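Local coordinates for succinate-semialdehyde dehydrogenase (Synechococcus sp., PDB 4ITA), which probably oxidises succinic semialdehyde to succinate with an NADP-type cofactor, as a member of the aldehyde dehydrogenase family, at residues Q39-R42 and Q48-Q51; R94-H99 and F142-L147; A243-A248 and A277-E282; K283-F288 and K328-G333. All coordinates share one frame; numbering follows the deposited sequence.

Contact 1. Residues Q39-R42 and Q48-Q51; sequences QAYR and QRRQ. With EDO (1,2-ethanediol), chain S.
Tyr41 and Arg49 meet across the short connection between two successive helices of the aldehyde dehydrogenase fold, Tyr41 on helix 24-41 and Arg49 in the first turn of helix 46-62. The backbones stay well separated, with 9.0 Å between Tyr41 CA and Arg49 CA, so long side chains have to bridge the gap. Tyr41 holds its CG anti to the backbone N (chi1 -172°), which carries the phenol forward until Tyr41 OH lies 3.6 Å from Arg49 CG. This is contact with the aliphatic part of the arginine, and the hydroxyl takes its polar partner from the next layer, the carbonyl of Leu147. Ring and guanidinium planes are inclined by 34°; with Arg49 CZ 5.6 Å from the ring centroid, any cation-pi attraction is weak at most. The Arg49 chain is extended from CG to NE, which carries its charged end past the phenol to the turn. There its NE bonds to Thr44 OG1, a hydroxyl that also bonds to Tyr41 O, while NH1 reaches Met148 O. A leucine in its place would probably leave Met148 O and Thr44 OG1 without these N-H partners. Arg42 O lies 3.4 Å from Arg49 NH2 near the guanidinium plane, but the angle is too poor for a bond. A 1,2-ethanediol, probably from the crystallisation liquor, links the two residues instead: its O1 bonds weakly to Arg42 O at 2.8 Å, and Arg49 NH1 donates to its O2 at 2.8 Å, almost straight at 175°.

Contact 2. Residues R94-H99 and F142-L147; sequences RYYAEH and FAAPAL
The backbones of helices 79-103 and 137-149 approach most closely at Tyr96 and Pro145, whose CA atoms are 5.8 Å apart. Helix 137-149 forms the helical part of a beta-alpha-beta crossover from strand 115-129 to its parallel neighbour 152-156. It is kinked at Pro145, because the proline N has no hydrogen to return to the preceding turn; the regular pattern resumes at once, with Ala146 N bonded to Phe142 O at 3.2 Å. The side-chain contact is a proline-aromatic CH-pi interaction in a buried setting. Pro145 CB stands over the middle of the Tyr96 ring, 3.7 Å from its centroid and only 6° off the ring normal. The pyrrolidine continues across that face toward one side, bringing Pro145 CD to 3.5 Å from Tyr96 CD2. Ala144 CB adds a methyl contact 4.0 Å from the same Tyr96 CD2. Tyr96 sets CG anti to its carbonyl carbon (chi1 -73°), which turns the ring broadside to the proline. Ile444 of helix 440-445 touches both Tyr96 and Pro145, and the phenol hydroxyl is bonded to Gly440 O, so a third helix fixes the far end of the ring. The bound NADPH is about 13 Å from the proline side chain, too far to touch it. On the opposite ring face of Tyr96, Tyr95 CD2 lies over the centre, 3.7 Å above the plane.

Contact 3. Residues A243-A248 and A277-E282; sequences ADLDEA and AAEFLE
Two neighbouring helices on the seven-stranded sheet meet here: Leu245 and Ala248, at the start of helix 245-257, face Glu279 and Phe280 of helix 274-289. The nearest backbone approach is 6.5 Å, between Leu245 CA and Phe280 CA. Phe280 projects its ring with CG anti to the backbone N (chi1 -176°), and the ring edge meets Ala248, Phe280 CE1 lying 3.7 Å from Ala248 C and 3.8 Å from Ala248 CB. On the more exposed side Leu245 CD2 rests against the carboxylate of Glu279, 3.5 Å from its CD, the two side chains crossing at a slant. That carboxylate shares a partner with Asp246: Lys283 NZ forms salt bridges to both acids, which probably offsets the like charges of Asp246 OD1 and Glu279 OE2, 4.7 Å apart. Asp244 is the N-cap of helix 245-257, accepting at OD1 a nearly straight bond (171°) from Glu247 N, 3.1 Å away, which arrives from above the carboxylate plane. Leu245 and Phe280 both touch Val239 of strand 235-239. Helix 245-257 links that strand to parallel strand 267-273, and helix 274-289 follows, so the contact packs the crossover helix of a beta-alpha-beta unit against the next helix on the sheet.

Contact 4. Residues K283-F288 and K328-G333; sequences KLHLKF and KILLGG
His285 and Leu330 both carry CG anti to the backbone N (chi1 -174° and -173°), and these torsions send the imidazole and the isobutyl group toward each other across the gap between helix 274-289 and strand 328-331. The result is a CH-pi contact: Leu330 CG lies over one face of the His285 ring, 3.7 Å from the centroid and 22° off the normal, displaced toward the rim. Leu331 approaches the ring edge instead, its CD1 4.0 Å from His285 NE2. The same NE2 is 3.3 Å from Leu330 O, but the angle is too poor for a hydrogen bond. Leu331 also reaches the next turn of the helix, where its CD2 packs 3.4 Å from Phe288 CB; the Phe288 side chain also touches Thr253 and Ile347. With the imidazole of His285 cut back to an alanine here, the Leu330 isobutyl group is likely to lose the flat surface it lies on, opening a gap between the leucines and the helix. The chain turns a corner at Leu330, letting consecutive leucines face the helix. Strand 328-331 pairs antiparallel with 346-349 as an outermost strand of the seven-stranded sheet within this chain, so the contact is a helix packed over the border strand of an alpha/beta sheet.

How the contacts relate
The four contacts follow one another along the chain and fall into two pairs. Contacts 1 and 2, with centres 12 Å apart, form one helical cluster, joined, among other bonds, by a probable hydrogen bond of Arg50 NE to Ala97 O at 2.9 Å. Contacts 3 and 4 share helix 274-289, their centres 14 Å apart; Leu281 CD1 meets Leu330 CD2 at 3.7 Å. The pairs are remote: the centres of contacts 2 and 3 are 39 Å apart, and those of contacts 1 and 4 lie 52 Å apart on opposite sides of the chain's centre. Helix 137-149 of contact 2 connects strands 115-129 and 152-156, whereas contacts 3 and 4 lie on the seven-stranded sheet, consistent with the separate cofactor-binding and catalytic domains of aldehyde dehydrogenases.

Contact 1. Residues Q39-R42 and Q48-Q51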
# COMPACT_ATOMS: atom_id res chain seq x y z
N GLN A 39 -17.88 14.59 5.43
CA GLN A 39 -17.62 15.54 6.50
C GLN A 39 -18.51 15.29 7.71
O GLN A 39 -18.08 15.45 8.85
CB GLN A 39 -17.74 16.98 6.00
CG GLN A 39 -16.52 17.42 5.23
CD GLN A 39 -15.24 17.17 6.01
OE1 GLN A 39 -15.15 17.47 7.21
NE2 GLN A 39 -14.24 16.60 5.35
N ALA A 40 -19.73 14.82 7.46
CA ALA A 40 -20.63 14.46 8.55
C ALA A 40 -20.42 13.02 8.99
O ALA A 40 -20.45 12.72 10.18
CB ALA A 40 -22.08 14.68 8.14
N TYR A 41 -20.19 12.13 8.03
CA TYR A 41 -20.12 10.70 8.31
C TYR A 41 -18.91 10.35 9.18
O TYR A 41 -18.99 9.46 10.03
CB TYR A 41 -20.13 9.89 7.01
CG TYR A 41 -20.26 8.40 7.23
CD1 TYR A 41 -21.42 7.85 7.77
CD2 TYR A 41 -19.22 7.54 6.91
CE1 TYR A 41 -21.55 6.49 7.97
CE2 TYR A 41 -19.34 6.16 7.10
CZ TYR A 41 -20.50 5.65 7.65
OH TYR A 41 -20.64 4.30 7.86
N ARG A 42 -17.81 11.06 8.98
CA ARG A 42 -16.60 10.83 9.77
C ARG A 42 -16.85 11.13 11.25
O ARG A 42 -16.10 10.67 12.11
CB ARG A 42 -15.43 11.65 9.22
CG ARG A 42 -15.51 13.14 9.57
CD ARG A 42 -14.66 14.06 8.69
NE ARG A 42 -13.23 13.76 8.72
CZ ARG A 42 -12.30 14.58 8.23
NH1 ARG A 42 -12.65 15.75 7.71
NH2 ARG A 42 -11.02 14.23 8.28
N GLN A 48 -23.78 3.94 15.43
CA GLN A 48 -24.59 4.23 14.25
C GLN A 48 -24.13 3.41 13.05
O GLN A 48 -24.95 2.79 12.36
CB GLN A 48 -24.57 5.72 13.90
CG GLN A 48 -25.42 6.58 14.81
CD GLN A 48 -24.67 7.78 15.39
OE1 GLN A 48 -23.87 8.42 14.71
NE2 GLN A 48 -24.94 8.08 16.66
N ARG A 49 -22.82 3.39 12.80
CA ARG A 49 -22.29 2.65 11.65
C ARG A 49 -22.62 1.18 11.78
O ARG A 49 -23.00 0.53 10.81
CB ARG A 49 -20.78 2.85 11.53
CG ARG A 49 -20.36 4.30 11.42
CD ARG A 49 -18.85 4.41 11.42
NE ARG A 49 -18.44 5.77 11.70
CZ ARG A 49 -17.20 6.14 11.94
NH1 ARG A 49 -16.22 5.25 11.93
NH2 ARG A 49 -16.94 7.41 12.20
N ARG A 50 -22.48 0.65 12.99
CA ARG A 50 -22.78 -0.74 13.28
C ARG A 50 -24.24 -1.07 13.05
O ARG A 50 -24.57 -2.12 12.49
CB ARG A 50 -22.40 -1.04 14.74
CG ARG A 50 -22.67 -2.46 15.18
CD ARG A 50 -22.23 -2.69 16.62
NE ARG A 50 -20.80 -2.43 16.80
CZ ARG A 50 -20.31 -1.40 17.49
NH1 ARG A 50 -18.99 -1.25 17.58
NH2 ARG A 50 -21.12 -0.53 18.08
N GLN A 51 -25.13 -0.18 13.48
CA GLN A 51 -26.56 -0.37 13.25
C GLN A 51 -26.87 -0.46 11.76
O GLN A 51 -27.58 -1.36 11.31
CB GLN A 51 -27.34 0.80 13.86
CG GLN A 51 -28.82 0.74 13.53
CD GLN A 51 -29.53 2.06 13.77
OE1 GLN A 51 -28.95 3.02 14.29
NE2 GLN A 51 -30.80 2.11 13.38
C1 EDO S . -14.16 8.49 12.03
O1 EDO S . -13.48 9.73 12.30
C2 EDO S . -13.76 7.37 13.00
O2 EDO S . -13.59 6.12 12.30

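Contact 2. Residues R94-H99 and F142-L147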
# COMPACT_ATOMS: atom_id res chain seq x y z
N ARG A 94 -21.59 -8.32 9.01
CA ARG A 94 -21.64 -8.62 10.44
C ARG A 94 -20.24 -8.69 11.06
O ARG A 94 -20.04 -8.24 12.18
CB ARG A 94 -22.41 -9.92 10.70
CG ARG A 94 -23.88 -9.78 10.37
CD ARG A 94 -24.75 -10.84 11.04
NE ARG A 94 -26.15 -10.66 10.68
CZ ARG A 94 -26.95 -9.76 11.26
NH1 ARG A 94 -26.47 -8.98 12.21
NH2 ARG A 94 -28.21 -9.64 10.87
N TYR A 95 -19.28 -9.23 10.32
CA TYR A 95 -17.90 -9.30 10.80
C TYR A 95 -17.36 -7.93 11.19
O TYR A 95 -16.83 -7.74 12.29
CB TYR A 95 -17.00 -9.96 9.76
CG TYR A 95 -15.56 -10.07 10.21
CD1 TYR A 95 -15.17 -11.09 11.07
CD2 TYR A 95 -14.61 -9.15 9.80
CE1 TYR A 95 -13.85 -11.19 11.49
CE2 TYR A 95 -13.29 -9.25 10.21
CZ TYR A 95 -12.92 -10.27 11.06
OH TYR A 95 -11.61 -10.36 11.47
N TYR A 96 -17.50 -6.95 10.30
CA TYR A 96 -17.00 -5.61 10.62
C TYR A 96 -17.89 -4.86 11.61
O TYR A 96 -17.39 -4.06 12.39
CB TYR A 96 -16.67 -4.81 9.36
CG TYR A 96 -15.41 -5.36 8.73
CD1 TYR A 96 -14.19 -5.23 9.38
CD2 TYR A 96 -15.44 -6.04 7.52
CE1 TYR A 96 -13.02 -5.74 8.83
CE2 TYR A 96 -14.27 -6.56 6.96
CZ TYR A 96 -13.07 -6.40 7.63
OH TYR A 96 -11.92 -6.92 7.09
N ALA A 97 -19.19 -5.13 11.61
CA ALA A 97 -20.05 -4.62 12.68
C ALA A 97 -19.54 -5.11 14.04
O ALA A 97 -19.50 -4.35 15.01
CB ALA A 97 -21.48 -5.06 12.46
N GLU A 98 -19.15 -6.38 14.10
CA GLU A 98 -18.80 -7.03 15.36
C GLU A 98 -17.37 -6.73 15.84
O GLU A 98 -17.11 -6.77 17.04
CB GLU A 98 -19.06 -8.54 15.26
CG GLU A 98 -20.56 -8.87 15.25
CD GLU A 98 -20.90 -10.26 14.75
OE1 GLU A 98 -20.00 -11.11 14.61
OE2 GLU A 98 -22.10 -10.50 14.48
N HIS A 99 -16.47 -6.43 14.91
CA HIS A 99 -15.04 -6.28 15.24
C HIS A 99 -14.43 -4.94 14.89
O HIS A 99 -13.34 -4.62 15.37
CB HIS A 99 -14.21 -7.37 14.54
CG HIS A 99 -14.57 -8.76 14.96
ND1 HIS A 99 -14.10 -9.33 16.13
CD2 HIS A 99 -15.35 -9.70 14.37
CE1 HIS A 99 -14.58 -10.56 16.24
NE2 HIS A 99 -15.34 -10.80 15.18
N PHE A 142 -15.24 -4.96 0.32
CA PHE A 142 -14.58 -3.67 0.55
C PHE A 142 -15.50 -2.70 1.29
O PHE A 142 -15.03 -1.89 2.09
CB PHE A 142 -14.03 -3.05 -0.75
CG PHE A 142 -15.02 -2.15 -1.44
CD1 PHE A 142 -15.15 -0.83 -1.06
CD2 PHE A 142 -15.83 -2.65 -2.44
CE1 PHE A 142 -16.09 -0.01 -1.67
CE2 PHE A 142 -16.77 -1.84 -3.06
CZ PHE A 142 -16.91 -0.52 -2.67
N ALA A 143 -16.80 -2.76 1.02
CA ALA A 143 -17.70 -1.73 1.53
C ALA A 143 -17.94 -1.81 3.03
O ALA A 143 -17.99 -0.79 3.71
CB ALA A 143 -19.03 -1.73 0.78
N ALA A 144 -18.09 -3.03 3.56
CA ALA A 144 -18.31 -3.19 4.99
C ALA A 144 -17.20 -2.53 5.85
O ALA A 144 -17.51 -1.72 6.71
CB ALA A 144 -18.54 -4.67 5.36
N PRO A 145 -15.91 -2.86 5.60
CA PRO A 145 -14.90 -2.17 6.42
C PRO A 145 -14.77 -0.68 6.10
O PRO A 145 -14.50 0.09 7.02
CB PRO A 145 -13.60 -2.93 6.08
CG PRO A 145 -13.85 -3.55 4.75
CD PRO A 145 -15.32 -3.89 4.73
N ALA A 146 -14.96 -0.29 4.84
CA ALA A 146 -14.91 1.13 4.49
C ALA A 146 -15.92 1.92 5.30
O ALA A 146 -15.59 2.97 5.90
CB ALA A 146 -15.15 1.33 2.99
N LEU A 147 -17.15 1.43 5.34
CA LEU A 147 -18.21 2.16 6.02
C LEU A 147 -18.03 2.10 7.53
O LEU A 147 -18.32 3.08 8.23
CB LEU A 147 -19.59 1.64 5.59
CG LEU A 147 -19.85 1.75 4.07
CD1 LEU A 147 -21.34 1.68 3.71
CD2 LEU A 147 -19.18 2.95 3.39

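Contact 3. Residues A243-A248 and A277-E282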
# COMPACT_ATOMS: atom_id res chain seq x y z
N ALA A 243 -2.39 -38.23 0.26
CA ALA A 243 -3.67 -37.52 0.28
C ALA A 243 -4.88 -38.45 0.34
O ALA A 243 -4.82 -39.59 -0.12
CB ALA A 243 -3.77 -36.62 -0.94
N ASP A 244 -5.98 -37.95 0.90
CA ASP A 244 -7.28 -38.59 0.75
C ASP A 244 -7.73 -38.28 -0.67
O ASP A 244 -8.25 -37.19 -0.95
CB ASP A 244 -8.29 -38.02 1.76
CG ASP A 244 -9.69 -38.67 1.66
OD1 ASP A 244 -10.07 -39.24 0.61
OD2 ASP A 244 -10.43 -38.58 2.66
N LEU A 245 -7.52 -39.24 -1.57
CA LEU A 245 -7.70 -39.02 -2.99
C LEU A 245 -9.14 -38.69 -3.35
O LEU A 245 -9.39 -37.77 -4.13
CB LEU A 245 -7.24 -40.24 -3.79
CG LEU A 245 -6.06 -40.09 -4.76
CD1 LEU A 245 -4.95 -39.21 -4.19
CD2 LEU A 245 -5.51 -41.46 -5.12
N ASP A 246 -10.09 -39.43 -2.80
CA ASP A 246 -11.49 -39.19 -3.12
C ASP A 246 -11.95 -37.81 -2.66
O ASP A 246 -12.66 -37.12 -3.40
CB ASP A 246 -12.40 -40.29 -2.56
CG ASP A 246 -12.25 -41.61 -3.28
OD1 ASP A 246 -11.66 -41.65 -4.38
OD2 ASP A 246 -12.75 -42.63 -2.75
N GLU A 247 -11.53 -37.39 -1.47
CA GLU A 247 -11.84 -36.04 -1.01
C GLU A 247 -11.19 -34.99 -1.91
O GLU A 247 -11.83 -34.01 -2.28
CB GLU A 247 -11.41 -35.80 0.45
CG GLU A 247 -11.85 -34.43 0.97
CD GLU A 247 -11.35 -34.09 2.37
OE1 GLU A 247 -10.49 -34.82 2.90
OE2 GLU A 247 -11.82 -33.09 2.94
N ALA A 248 -9.94 -35.21 -2.27
CA ALA A 248 -9.22 -34.28 -3.14
C ALA A 248 -9.90 -34.12 -4.51
O ALA A 248 -9.97 -33.02 -5.04
CB ALA A 248 -7.76 -34.70 -3.30
N ALA A 277 -1.30 -40.21 -9.85
CA ALA A 277 -1.83 -39.42 -10.95
C ALA A 277 -2.88 -40.14 -11.79
O ALA A 277 -3.88 -39.54 -12.19
CB ALA A 277 -0.71 -38.93 -11.83
N ALA A 278 -2.65 -41.42 -12.08
CA ALA A 278 -3.60 -42.17 -12.91
C ALA A 278 -4.97 -42.26 -12.24
O ALA A 278 -5.99 -41.97 -12.86
CB ALA A 278 -3.06 -43.56 -13.22
N GLU A 279 -4.98 -42.64 -10.96
CA GLU A 279 -6.23 -42.77 -10.22
C GLU A 279 -6.93 -41.42 -10.05
O GLU A 279 -8.13 -41.30 -10.29
CB GLU A 279 -5.99 -43.41 -8.85
CG GLU A 279 -7.26 -43.53 -8.02
CD GLU A 279 -7.03 -44.16 -6.66
OE1 GLU A 279 -5.92 -44.66 -6.42
OE2 GLU A 279 -7.97 -44.13 -5.84
N PHE A 280 -6.18 -40.40 -9.64
CA PHE A 280 -6.77 -39.09 -9.45
C PHE A 280 -7.34 -38.54 -10.77
O PHE A 280 -8.46 -38.04 -10.79
CB PHE A 280 -5.76 -38.10 -8.85
CG PHE A 280 -6.36 -36.74 -8.55
CD1 PHE A 280 -6.81 -36.43 -7.28
CD2 PHE A 280 -6.48 -35.78 -9.55
CE1 PHE A 280 -7.38 -35.19 -7.01
CE2 PHE A 280 -7.04 -34.54 -9.29
CZ PHE A 280 -7.50 -34.25 -8.02
N LEU A 281 -6.58 -38.64 -11.85
CA LEU A 281 -7.03 -38.08 -13.12
C LEU A 281 -8.28 -38.78 -13.65
O LEU A 281 -9.18 -38.13 -14.18
CB LEU A 281 -5.91 -38.11 -14.17
CG LEU A 281 -6.27 -37.48 -15.52
CD1 LEU A 281 -6.79 -36.05 -15.34
CD2 LEU A 281 -5.06 -37.51 -16.44
N GLU A 282 -8.34 -40.11 -13.51
CA GLU A 282 -9.53 -40.83 -13.94
C GLU A 282 -10.74 -40.35 -13.16
O GLU A 282 -11.81 -40.09 -13.72
CB GLU A 282 -9.37 -42.35 -13.79
CG GLU A 282 -10.70 -43.11 -13.96
CD GLU A 282 -10.55 -44.62 -14.02
OE1 GLU A 282 -10.05 -45.12 -15.05
OE2 GLU A 282 -10.96 -45.31 -13.06

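Contact 4. Residues K283-F288 and K328-G333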
# COMPACT_ATOMS: atom_id res chain seq x y z
N LYS A 283 -10.58 -40.23 -11.84
CA LYS A 283 -11.66 -39.79 -10.98
C LYS A 283 -12.07 -38.34 -11.24
O LYS A 283 -13.25 -38.00 -11.16
CB LYS A 283 -11.31 -40.03 -9.50
CG LYS A 283 -11.32 -41.52 -9.16
CD LYS A 283 -10.91 -41.81 -7.72
CE LYS A 283 -11.20 -43.26 -7.38
NZ LYS A 283 -10.66 -43.64 -6.04
N LEU A 284 -11.10 -37.49 -11.59
CA LEU A 284 -11.40 -36.10 -11.91
C LEU A 284 -12.19 -36.03 -13.22
O LEU A 284 -13.18 -35.30 -13.34
CB LEU A 284 -10.10 -35.30 -12.05
CG LEU A 284 -10.27 -33.78 -12.16
CD1 LEU A 284 -10.59 -33.19 -10.80
CD2 LEU A 284 -9.03 -33.14 -12.77
N HIS A 285 -11.74 -36.81 -14.19
CA HIS A 285 -12.40 -36.97 -15.48
C HIS A 285 -13.87 -37.38 -15.27
O HIS A 285 -14.78 -36.75 -15.80
CB HIS A 285 -11.64 -38.03 -16.28
CG HIS A 285 -12.10 -38.22 -17.69
ND1 HIS A 285 -11.50 -39.11 -18.54
CD2 HIS A 285 -13.10 -37.63 -18.39
CE1 HIS A 285 -12.10 -39.07 -19.71
NE2 HIS A 285 -13.08 -38.18 -19.65
N LEU A 286 -14.09 -38.42 -14.48
CA LEU A 286 -15.44 -38.88 -14.18
C LEU A 286 -16.30 -37.82 -13.50
O LEU A 286 -17.47 -37.64 -13.86
CB LEU A 286 -15.36 -40.14 -13.31
CG LEU A 286 -14.75 -41.36 -14.01
CD1 LEU A 286 -14.39 -42.43 -12.98
CD2 LEU A 286 -15.71 -41.92 -15.04
N LYS A 287 -15.73 -37.10 -12.54
CA LYS A 287 -16.51 -36.09 -11.82
C LYS A 287 -16.89 -34.93 -12.76
O LYS A 287 -18.04 -34.48 -12.76
CB LYS A 287 -15.73 -35.58 -10.60
CG LYS A 287 -16.61 -35.00 -9.50
CD LYS A 287 -17.45 -36.09 -8.85
CE LYS A 287 -18.57 -35.50 -8.00
NZ LYS A 287 -19.56 -36.54 -7.57
N PHE A 288 -15.95 -34.47 -13.57
CA PHE A 288 -16.24 -33.39 -14.51
C PHE A 288 -17.30 -33.84 -15.52
O PHE A 288 -18.18 -33.05 -15.90
CB PHE A 288 -14.99 -32.97 -15.28
CG PHE A 288 -14.09 -31.98 -14.56
CD1 PHE A 288 -13.77 -32.12 -13.22
CD2 PHE A 288 -13.50 -30.94 -15.28
CE1 PHE A 288 -12.91 -31.22 -12.59
CE2 PHE A 288 -12.64 -30.04 -14.65
CZ PHE A 288 -12.35 -30.18 -13.31
N LYS A 328 -3.59 -32.32 -25.22
CA LYS A 328 -4.65 -33.29 -25.44
C LYS A 328 -5.90 -32.92 -24.65
O LYS A 328 -5.81 -32.45 -23.52
CB LYS A 328 -4.18 -34.68 -25.03
CG LYS A 328 -2.95 -35.14 -25.80
CD LYS A 328 -3.16 -35.03 -27.30
CE LYS A 328 -1.89 -35.38 -28.04
NZ LYS A 328 -1.21 -36.54 -27.40
N ILE A 329 -7.06 -33.12 -25.27
CA ILE A 329 -8.34 -32.91 -24.61
C ILE A 329 -8.83 -34.23 -24.05
O ILE A 329 -9.09 -35.18 -24.80
CB ILE A 329 -9.41 -32.39 -25.60
CG1 ILE A 329 -8.98 -31.06 -26.22
CG2 ILE A 329 -10.76 -32.25 -24.90
CD1 ILE A 329 -9.92 -30.57 -27.32
N LEU A 330 -8.97 -34.31 -22.74
CA LEU A 330 -9.50 -35.50 -22.10
C LEU A 330 -11.02 -35.42 -22.05
O LEU A 330 -11.71 -36.44 -22.08
CB LEU A 330 -8.90 -35.64 -20.70
CG LEU A 330 -9.17 -36.91 -19.89
CD1 LEU A 330 -8.62 -38.14 -20.60
CD2 LEU A 330 -8.57 -36.79 -18.51
N LEU A 331 -11.54 -34.20 -21.99
CA LEU A 331 -12.96 -33.94 -21.85
C LEU A 331 -13.27 -32.52 -22.31
O LEU A 331 -12.50 -31.61 -22.02
CB LEU A 331 -13.36 -34.09 -20.39
CG LEU A 331 -14.85 -33.93 -20.11
CD1 LEU A 331 -15.61 -35.19 -20.53
CD2 LEU A 331 -15.11 -33.63 -18.66
N GLY A 332 -14.38 -32.33 -23.01
CA GLY A 332 -14.85 -30.99 -23.38
C GLY A 332 -14.06 -30.35 -24.50
O GLY A 332 -13.79 -30.98 -25.52
N GLY A 333 -13.72 -29.07 -24.34
CA GLY A 333 -12.81 -28.43 -25.27
C GLY A 333 -13.40 -27.68 -26.45
O GLY A 333 -12.67 -27.24 -27.34